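Local coordinates for protein tyrocidine synthetase 3 (Brevibacillus brevis, PDB 2JGP) that forms peptide bonds in the nonribosomal biosynthesis of the antibiotic tyrocidine, here as a bidomain of a peptidyl carrier domain and a condensation domain, at residues D283-N288 / A376-P381; V332-Y337 / Q392-N397; A504-N509 / G515-L520. All blocks are in the same frame, centred on the assembly; numbering follows the deposited sequence.

Contact 1 of 3, residues D283-N288 / A376-P381; sequences DIPVLN and AMRNKP
R378 reaches from the strand 373-379 to the loop at 283-288 and slides its guanidinium under the ring of P285. The backbones stay well apart, with the CA of P285 and the CA of R378 9.3 Å from each other, so the long side chain does the bridging. CG stands anti to the backbone N (chi1 -178°), and the chain then runs fully extended as far as NE, which carries the flat group out to the loop.

P285 meets it with one ring corner. Its CD sits over the centre of one guanidinium face, 4.0 Å from NH2 of R378, and CZ of R378 is almost as near to that same CD at 4.1 Å. This is a methylene resting on a flat cation, and the two side chains cross obliquely instead of lying flush. The backbone O of D283 comes in at a slant, 3.4 Å from NH2 of R378. The carboxylate of D283 stays back, its OD2 6.6 Å from NH2 of R378.

The strong polar partners of the arginine lie outside the two segments: NH2 forms a salt bridge with D349 and NH1 another with D282, the residue next to D283, while NE is also hydrogen-bonded. P285 leans in addition on I351 of the neighbouring strand 350-356, and farther along the loop V286 O accepts a bond from the Q347 side chain.

Two carboxylates thus fix the rotation of the guanidinium, while P285 rests on one of its faces. In chemical terms, a buried arginine is satisfied by acids that would be expected to favour its cationic form, while the loop adds a proline methylene against one face and a backbone oxygen close to NH2.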
loop_
_atom_site.group_PDB
_atom_site.type_symbol
_atom_site.label_atom_id
_atom_site.label_comp_id
_atom_site.label_asym_id
_atom_site.label_seq_id
_atom_site.Cartn_x
_atom_site.Cartn_y
_atom_site.Cartn_z
ATOM N N ASP A 283 -21.305 8.493 13.640
ATOM C CA ASP A 283 -21.148 7.249 14.402
ATOM C C ASP A 283 -20.301 6.247 13.618
ATOM O O ASP A 283 -20.750 5.720 12.598
ATOM C CB ASP A 283 -22.517 6.627 14.720
ATOM C CG ASP A 283 -23.569 7.665 15.058
ATOM O OD1 ASP A 283 -23.341 8.472 15.987
ATOM O OD2 ASP A 283 -24.624 7.672 14.384
ATOM N N ILE A 284 -19.084 5.987 14.095
ATOM C CA ILE A 284 -18.158 5.078 13.417
ATOM C C ILE A 284 -18.562 3.620 13.660
ATOM O O ILE A 284 -18.586 3.169 14.806
ATOM C CB ILE A 284 -16.701 5.285 13.888
ATOM C CG1 ILE A 284 -16.224 6.698 13.537
ATOM C CG2 ILE A 284 -15.771 4.241 13.257
ATOM C CD1 ILE A 284 -14.809 6.994 13.993
ATOM N N PRO A 285 -18.870 2.877 12.582
ATOM C CA PRO A 285 -19.379 1.516 12.732
ATOM C C PRO A 285 -18.303 0.496 13.097
ATOM O O PRO A 285 -17.183 0.569 12.594
ATOM C CB PRO A 285 -19.935 1.206 11.341
ATOM C CG PRO A 285 -19.094 1.998 10.428
ATOM C CD PRO A 285 -18.762 3.263 11.163
ATOM N N VAL A 286 -18.659 -0.446 13.966
ATOM C CA VAL A 286 -17.794 -1.573 14.295
ATOM C C VAL A 286 -18.333 -2.813 13.582
ATOM O O VAL A 286 -19.506 -3.158 13.743
ATOM C CB VAL A 286 -17.755 -1.822 15.815
ATOM C CG1 VAL A 286 -16.762 -2.918 16.150
ATOM C CG2 VAL A 286 -17.401 -0.537 16.551
ATOM N N LEU A 287 -17.478 -3.466 12.794
ATOM C CA LEU A 287 -17.863 -4.657 12.033
ATOM C C LEU A 287 -18.278 -5.787 12.972
ATOM O O LEU A 287 -17.530 -6.153 13.873
ATOM C CB LEU A 287 -16.701 -5.123 11.156
ATOM C CG LEU A 287 -16.938 -6.300 10.201
ATOM C CD1 LEU A 287 -17.966 -5.967 9.130
ATOM C CD2 LEU A 287 -15.619 -6.723 9.570
ATOM N N ASN A 288 -19.468 -6.334 12.754
ATOM C CA ASN A 288 -19.982 -7.408 13.593
ATOM C C ASN A 288 -20.049 -8.724 12.831
ATOM O O ASN A 288 -21.128 -9.264 12.595
ATOM C CB ASN A 288 -21.360 -7.034 14.141
ATOM C CG ASN A 288 -21.903 -8.063 15.120
ATOM O OD1 ASN A 288 -23.078 -8.410 15.066
ATOM N ND2 ASN A 288 -21.048 -8.565 16.006
ATOM N N ALA A 376 -8.640 4.121 5.411
ATOM C CA ALA A 376 -9.872 3.573 5.964
ATOM C C ALA A 376 -10.989 3.851 4.972
ATOM O O ALA A 376 -11.490 4.973 4.896
ATOM C CB ALA A 376 -10.181 4.211 7.306
ATOM N N MET A 377 -11.371 2.836 4.206
ATOM C CA MET A 377 -12.370 3.002 3.161
ATOM C C MET A 377 -13.764 2.688 3.707
ATOM O O MET A 377 -14.057 1.540 4.055
ATOM C CB MET A 377 -12.039 2.084 1.982
ATOM C CG MET A 377 -12.584 2.557 0.676
ATOM S SD MET A 377 -11.678 3.982 0.031
ATOM C CE MET A 377 -10.230 3.242 -0.698
ATOM N N ARG A 378 -14.610 3.713 3.783
ATOM C CA ARG A 378 -15.967 3.571 4.313
ATOM C C ARG A 378 -16.988 3.551 3.185
ATOM O O ARG A 378 -16.988 4.425 2.323
ATOM C CB ARG A 378 -16.293 4.714 5.278
ATOM C CG ARG A 378 -17.678 4.627 5.913
ATOM C CD ARG A 378 -17.891 5.785 6.860
ATOM N NE ARG A 378 -19.163 5.701 7.579
ATOM C CZ ARG A 378 -19.451 6.399 8.675
ATOM N NH1 ARG A 378 -18.568 7.247 9.198
ATOM N NH2 ARG A 378 -20.634 6.252 9.259
ATOM N N ASN A 379 -17.866 2.555 3.212
ATOM C CA ASN A 379 -18.936 2.434 2.230
ATOM C C ASN A 379 -20.215 1.961 2.895
ATOM O O ASN A 379 -20.187 1.435 4.008
ATOM C CB ASN A 379 -18.522 1.473 1.117
ATOM C CG ASN A 379 -17.565 2.107 0.136
ATOM O OD1 ASN A 379 -16.362 1.822 0.140
ATOM N ND2 ASN A 379 -18.088 3.001 -0.697
ATOM N N LYS A 380 -21.330 2.148 2.196
ATOM C CA LYS A 380 -22.649 1.904 2.756
ATOM C C LYS A 380 -23.453 0.961 1.869
ATOM O O LYS A 380 -24.326 1.400 1.112
ATOM C CB LYS A 380 -23.371 3.233 2.977
ATOM C CG LYS A 380 -22.664 4.097 4.020
ATOM C CD LYS A 380 -23.399 5.379 4.320
ATOM C CE LYS A 380 -22.562 6.285 5.212
ATOM N NZ LYS A 380 -23.203 7.614 5.392
ATOM N N PRO A 381 -23.140 -0.346 1.946
ATOM C CA PRO A 381 -23.861 -1.357 1.174
ATOM C C PRO A 381 -25.273 -1.592 1.723
ATOM O O PRO A 381 -25.522 -2.558 2.448
ATOM C CB PRO A 381 -22.975 -2.600 1.315
ATOM C CG PRO A 381 -22.286 -2.425 2.612
ATOM C CD PRO A 381 -22.064 -0.943 2.763
#

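Contact 2 of 3, residues V332-Y337 / Q392-N397. With NA (sodium ion), chain F.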
loop_
_atom_site.group_PDB
_atom_site.type_symbol
_atom_site.label_atom_id
_atom_site.label_comp_id
_atom_site.label_asym_id
_atom_site.label_seq_id
_atom_site.Cartn_x
_atom_site.Cartn_y
_atom_site.Cartn_z
ATOM N N VAL A 332 -14.190 -3.065 -8.287
ATOM C CA VAL A 332 -15.256 -4.059 -8.412
ATOM C C VAL A 332 -15.143 -5.074 -7.274
ATOM O O VAL A 332 -16.116 -5.356 -6.574
ATOM C CB VAL A 332 -15.179 -4.784 -9.775
ATOM C CG1 VAL A 332 -16.123 -5.995 -9.809
ATOM C CG2 VAL A 332 -15.488 -3.808 -10.924
ATOM N N LEU A 333 -13.935 -5.593 -7.080
ATOM C CA LEU A 333 -13.665 -6.564 -6.015
ATOM C C LEU A 333 -13.877 -5.976 -4.613
ATOM O O LEU A 333 -14.434 -6.641 -3.732
ATOM C CB LEU A 333 -12.248 -7.105 -6.144
ATOM C CG LEU A 333 -11.913 -7.848 -7.431
ATOM C CD1 LEU A 333 -10.434 -8.187 -7.460
ATOM C CD2 LEU A 333 -12.764 -9.095 -7.580
ATOM N N LEU A 334 -13.432 -4.739 -4.400
ATOM C CA LEU A 334 -13.671 -4.069 -3.123
ATOM C C LEU A 334 -15.164 -3.913 -2.881
ATOM O O LEU A 334 -15.648 -4.109 -1.763
ATOM C CB LEU A 334 -12.987 -2.696 -3.079
ATOM C CG LEU A 334 -13.220 -1.855 -1.816
ATOM C CD1 LEU A 334 -12.786 -2.613 -0.547
ATOM C CD2 LEU A 334 -12.494 -0.521 -1.946
ATOM N N ALA A 335 -15.891 -3.542 -3.933
ATOM C CA ALA A 335 -17.336 -3.423 -3.866
ATOM C C ALA A 335 -17.968 -4.767 -3.496
ATOM O O ALA A 335 -18.801 -4.835 -2.598
ATOM C CB ALA A 335 -17.887 -2.914 -5.203
ATOM N N ALA A 336 -17.558 -5.834 -4.183
ATOM C CA ALA A 336 -18.060 -7.183 -3.904
ATOM C C ALA A 336 -17.702 -7.623 -2.483
ATOM O O ALA A 336 -18.477 -8.305 -1.814
ATOM C CB ALA A 336 -17.502 -8.186 -4.919
ATOM N N TYR A 337 -16.521 -7.225 -2.027
ATOM C CA TYR A 337 -16.089 -7.562 -0.682
ATOM C C TYR A 337 -16.979 -6.867 0.350
ATOM O O TYR A 337 -17.401 -7.491 1.325
ATOM C CB TYR A 337 -14.611 -7.215 -0.494
ATOM C CG TYR A 337 -14.057 -7.623 0.847
ATOM C CD1 TYR A 337 -14.097 -8.951 1.262
ATOM C CD2 TYR A 337 -13.480 -6.685 1.697
ATOM C CE1 TYR A 337 -13.587 -9.331 2.500
ATOM C CE2 TYR A 337 -12.970 -7.059 2.937
ATOM C CZ TYR A 337 -13.022 -8.383 3.326
ATOM O OH TYR A 337 -12.523 -8.761 4.554
ATOM N N GLN A 392 -20.477 2.488 -7.953
ATOM C CA GLN A 392 -20.124 3.865 -8.250
ATOM C C GLN A 392 -19.804 4.652 -6.985
ATOM O O GLN A 392 -18.949 5.531 -7.011
ATOM C CB GLN A 392 -21.236 4.546 -9.044
ATOM C CG GLN A 392 -21.394 3.976 -10.445
ATOM C CD GLN A 392 -20.137 4.137 -11.292
ATOM O OE1 GLN A 392 -19.540 5.214 -11.337
ATOM N NE2 GLN A 392 -19.725 3.055 -11.956
ATOM N N GLU A 393 -20.478 4.336 -5.879
ATOM C CA GLU A 393 -20.139 4.951 -4.595
ATOM C C GLU A 393 -18.732 4.544 -4.167
ATOM O O GLU A 393 -17.941 5.385 -3.731
ATOM C CB GLU A 393 -21.157 4.578 -3.519
ATOM C CG GLU A 393 -22.567 5.077 -3.792
ATOM C CD GLU A 393 -23.540 4.695 -2.699
ATOM O OE1 GLU A 393 -23.159 3.915 -1.796
ATOM O OE2 GLU A 393 -24.689 5.166 -2.753
ATOM N N VAL A 394 -18.425 3.255 -4.310
ATOM C CA VAL A 394 -17.092 2.711 -4.006
ATOM C C VAL A 394 -16.011 3.390 -4.839
ATOM O O VAL A 394 -14.953 3.747 -4.320
ATOM C CB VAL A 394 -17.030 1.173 -4.228
ATOM C CG1 VAL A 394 -15.598 0.650 -4.083
ATOM C CG2 VAL A 394 -17.957 0.454 -3.248
ATOM N N LYS A 395 -16.289 3.591 -6.123
ATOM C CA LYS A 395 -15.357 4.287 -7.006
ATOM C C LYS A 395 -15.132 5.720 -6.548
ATOM O O LYS A 395 -13.990 6.174 -6.447
ATOM C CB LYS A 395 -15.880 4.301 -8.442
ATOM C CG LYS A 395 -15.120 5.241 -9.364
ATOM C CD LYS A 395 -15.778 5.334 -10.725
ATOM C CE LYS A 395 -14.972 6.215 -11.659
ATOM N NZ LYS A 395 -15.527 6.192 -13.036
ATOM N N GLN A 396 -16.228 6.429 -6.297
ATOM C CA GLN A 396 -16.175 7.827 -5.890
ATOM C C GLN A 396 -15.416 8.006 -4.577
ATOM O O GLN A 396 -14.588 8.908 -4.449
ATOM C CB GLN A 396 -17.594 8.398 -5.766
ATOM C CG GLN A 396 -17.675 9.909 -5.816
ATOM C CD GLN A 396 -16.969 10.503 -7.033
ATOM O OE1 GLN A 396 -15.983 11.229 -6.892
ATOM N NE2 GLN A 396 -17.434 10.159 -8.221
ATOM N N ASN A 397 -15.706 7.145 -3.608
ATOM C CA ASN A 397 -15.038 7.201 -2.314
ATOM C C ASN A 397 -13.568 6.823 -2.416
ATOM O O ASN A 397 -12.739 7.342 -1.668
ATOM C CB ASN A 397 -15.764 6.307 -1.307
ATOM C CG ASN A 397 -17.114 6.859 -0.914
ATOM O OD1 ASN A 397 -17.314 8.080 -0.884
ATOM N ND2 ASN A 397 -18.060 5.971 -0.629
HETATM NA NA NA F . -13.953 12.080 -6.893
HETATM O O HOH W 1 -14.214 12.387 -9.199
HETATM O O HOH W 2 -12.011 12.489 -6.195
#
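V394 fits between L334 and A335 and makes the apolar contact with both of its methyls. CG1, placed anti to the backbone N (chi1 173°), comes against the L334 branch, 3.9 Å from its CD2, and touches L334 CG at 4.1 Å. The other methyl, CG2, lies 3.9 Å from CB of A335 and 4.0 Å from CA of A335. Because A335 brings only a methyl, the helices can come close: CA of A335 and CA of V394 are 6.1 Å apart. L391 and F387 of helix 387-403 also pack on A335, extending this apolar seam along the helix.

Polar interactions lie around the seam rather than across it. Each segment keeps its own helical backbone bonds, K395 bonds to the G326 carbonyl, and E393 forms a salt bridge with K385.

Metal binding, a feature of this crystal structure, belongs to another face of helix 387-403. The Q396 side chain, bent at chi2 (52°), presents OE1 to the sodium ion at 2.2 Å; two waters and D400, one turn further along, are the other ligands.

The whole is a buried helix-helix packing of small and branched residues, with L334 also touching F432 on strand 430-435. It is a piece of the alpha/beta core of a condensation domain, of the CoA-dependent acyltransferase clan.

Contact 3 of 3, residues A504-N509 / G515-L520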
loop_
_atom_site.group_PDB
_atom_site.type_symbol
_atom_site.label_atom_id
_atom_site.label_comp_id
_atom_site.label_asym_id
_atom_site.label_seq_id
_atom_site.Cartn_x
_atom_site.Cartn_y
_atom_site.Cartn_z
ATOM N N ALA A 504 -20.073 -13.813 -9.137
ATOM C CA ALA A 504 -20.756 -14.395 -10.296
ATOM C C ALA A 504 -22.088 -13.692 -10.567
ATOM O O ALA A 504 -22.410 -13.370 -11.715
ATOM C CB ALA A 504 -20.974 -15.892 -10.083
ATOM N N SER A 505 -22.838 -13.435 -9.499
ATOM C CA SER A 505 -24.157 -12.808 -9.592
ATOM C C SER A 505 -24.104 -11.376 -10.128
ATOM O O SER A 505 -24.932 -10.985 -10.952
ATOM C CB SER A 505 -24.824 -12.800 -8.217
ATOM O OG SER A 505 -24.880 -14.108 -7.681
ATOM N N ILE A 506 -23.137 -10.593 -9.653
ATOM C CA ILE A 506 -23.005 -9.202 -10.087
ATOM C C ILE A 506 -22.470 -9.101 -11.524
ATOM O O ILE A 506 -22.797 -8.153 -12.237
ATOM C CB ILE A 506 -22.173 -8.335 -9.096
ATOM C CG1 ILE A 506 -20.719 -8.804 -8.988
ATOM C CG2 ILE A 506 -22.818 -8.352 -7.719
ATOM C CD1 ILE A 506 -19.885 -8.539 -10.229
ATOM N N VAL A 507 -21.669 -10.079 -11.951
ATOM C CA VAL A 507 -21.249 -10.156 -13.356
ATOM C C VAL A 507 -22.453 -10.510 -14.254
ATOM O O VAL A 507 -22.632 -9.926 -15.334
ATOM C CB VAL A 507 -20.097 -11.176 -13.558
ATOM C CG1 VAL A 507 -19.888 -11.485 -15.040
ATOM C CG2 VAL A 507 -18.805 -10.639 -12.957
ATOM N N GLN A 508 -23.269 -11.462 -13.799
ATOM C CA GLN A 508 -24.516 -11.831 -14.486
ATOM C C GLN A 508 -25.445 -10.627 -14.643
ATOM O O GLN A 508 -25.994 -10.391 -15.721
ATOM C CB GLN A 508 -25.245 -12.932 -13.700
ATOM C CG GLN A 508 -26.566 -13.434 -14.334
ATOM C CD GLN A 508 -27.431 -14.224 -13.363
ATOM O OE1 GLN A 508 -28.461 -14.788 -13.745
ATOM N NE2 GLN A 508 -27.013 -14.279 -12.102
ATOM N N ASN A 509 -25.616 -9.876 -13.557
ATOM C CA ASN A 509 -26.543 -8.747 -13.525
ATOM C C ASN A 509 -26.052 -7.669 -12.556
ATOM O O ASN A 509 -26.374 -7.724 -11.363
ATOM C CB ASN A 509 -27.939 -9.229 -13.115
ATOM C CG ASN A 509 -28.966 -8.105 -13.075
ATOM O OD1 ASN A 509 -28.713 -6.987 -13.534
ATOM N ND2 ASN A 509 -30.136 -8.401 -12.519
ATOM N N GLY A 515 -29.827 -6.562 -1.610
ATOM C CA GLY A 515 -30.674 -7.484 -0.855
ATOM C C GLY A 515 -31.136 -8.701 -1.641
ATOM O O GLY A 515 -31.418 -9.747 -1.059
ATOM N N GLU A 516 -31.224 -8.565 -2.961
ATOM C CA GLU A 516 -31.654 -9.663 -3.836
ATOM C C GLU A 516 -30.514 -10.611 -4.213
ATOM O O GLU A 516 -30.762 -11.680 -4.767
ATOM C CB GLU A 516 -32.323 -9.117 -5.108
ATOM C CG GLU A 516 -33.834 -8.976 -5.009
ATOM C CD GLU A 516 -34.273 -7.966 -3.964
ATOM O OE1 GLU A 516 -34.049 -6.755 -4.177
ATOM O OE2 GLU A 516 -34.859 -8.386 -2.940
ATOM N N ILE A 517 -29.273 -10.224 -3.926
ATOM C CA ILE A 517 -28.130 -11.094 -4.198
ATOM C C ILE A 517 -28.226 -12.335 -3.309
ATOM O O ILE A 517 -28.051 -12.258 -2.090
ATOM C CB ILE A 517 -26.776 -10.371 -3.973
ATOM C CG1 ILE A 517 -26.617 -9.206 -4.949
ATOM C CG2 ILE A 517 -25.620 -11.344 -4.149
ATOM C CD1 ILE A 517 -25.331 -8.414 -4.763
ATOM N N ASP A 518 -28.533 -13.474 -3.926
ATOM C CA ASP A 518 -28.674 -14.733 -3.199
ATOM C C ASP A 518 -27.297 -15.360 -2.977
ATOM O O ASP A 518 -26.795 -16.115 -3.810
ATOM C CB ASP A 518 -29.602 -15.694 -3.952
ATOM C CG ASP A 518 -29.886 -16.975 -3.176
ATOM O OD1 ASP A 518 -29.627 -17.021 -1.952
ATOM O OD2 ASP A 518 -30.380 -17.942 -3.796
ATOM N N MET A 519 -26.694 -15.020 -1.845
ATOM C CA MET A 519 -25.400 -15.558 -1.451
ATOM C C MET A 519 -25.545 -16.993 -0.940
ATOM O O MET A 519 -24.620 -17.796 -1.086
ATOM C CB MET A 519 -24.810 -14.665 -0.356
ATOM C CG MET A 519 -23.412 -15.014 0.103
ATOM S SD MET A 519 -22.959 -14.042 1.557
ATOM C CE MET A 519 -23.968 -14.811 2.821
ATOM N N LEU A 520 -26.722 -17.296 -0.380
ATOM C CA LEU A 520 -27.022 -18.513 0.405
ATOM C C LEU A 520 -26.726 -18.280 1.883
ATOM O O LEU A 520 -27.588 -18.509 2.735
ATOM C CB LEU A 520 -26.298 -19.779 -0.087
ATOM C CG LEU A 520 -26.918 -20.512 -1.275
ATOM C CD1 LEU A 520 -26.953 -19.646 -2.519
ATOM C CD2 LEU A 520 -26.154 -21.808 -1.529
#
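I506 and I517 make the tight part of this contact, methyl against methyl: CG2 of I506 lies 3.9 Å from CD1 of I517. The I517 side chain does the reaching. With chi2 at 178° it extends straight out from CA, and CD1 ends up against the last turns of helix 489-508. Its other branch, CG2, faces S505 more loosely, 4.4 Å from CB of that residue. The serine hydroxyl turns elsewhere and bonds to the carbonyl of T501, one turn back in its own helix, so only its carbon meets the isoleucine.

The solvent side belongs to D518 and L520, both exposed. OD1 of D518 accepts a weak, bent bond from N of L520, 3.3 Å long with an N-H...O angle of 126°. Between them M519 turns back onto helices 489-508 and 329-345.

The buried isoleucines have further company. I506 also packs on L318 and L321 of helix 312-325, while I517 touches I502 within helix 489-508 and V339 on helix 329-345, where K343 bonds to the I517 carbonyl. The C-terminal tail is thereby folded back along its own helix and wedged beside helix 329-345, with helix 312-325 backing the I506 side.

Running from the N terminus, the chain first meets the loop 283-288, then helix segment 332-337, and next strand segment 376-381, which closes contact 1 over 87 intervening residues. The following helix brings 392-397 back to 332-337, so contacts 1 and 2 cross along the chain. They also touch in space, where strand 373-379 runs against helix 387-403 near N379 and V394. Contact 3 comes later and in series, closing a short loop of five residues after helix 489-508; its nearest atoms are about 5 Å from contact 2 and about 7 Å from contact 1. Helix 329-345 relates all three, packing with L287, V394 and I517 from the three contacts.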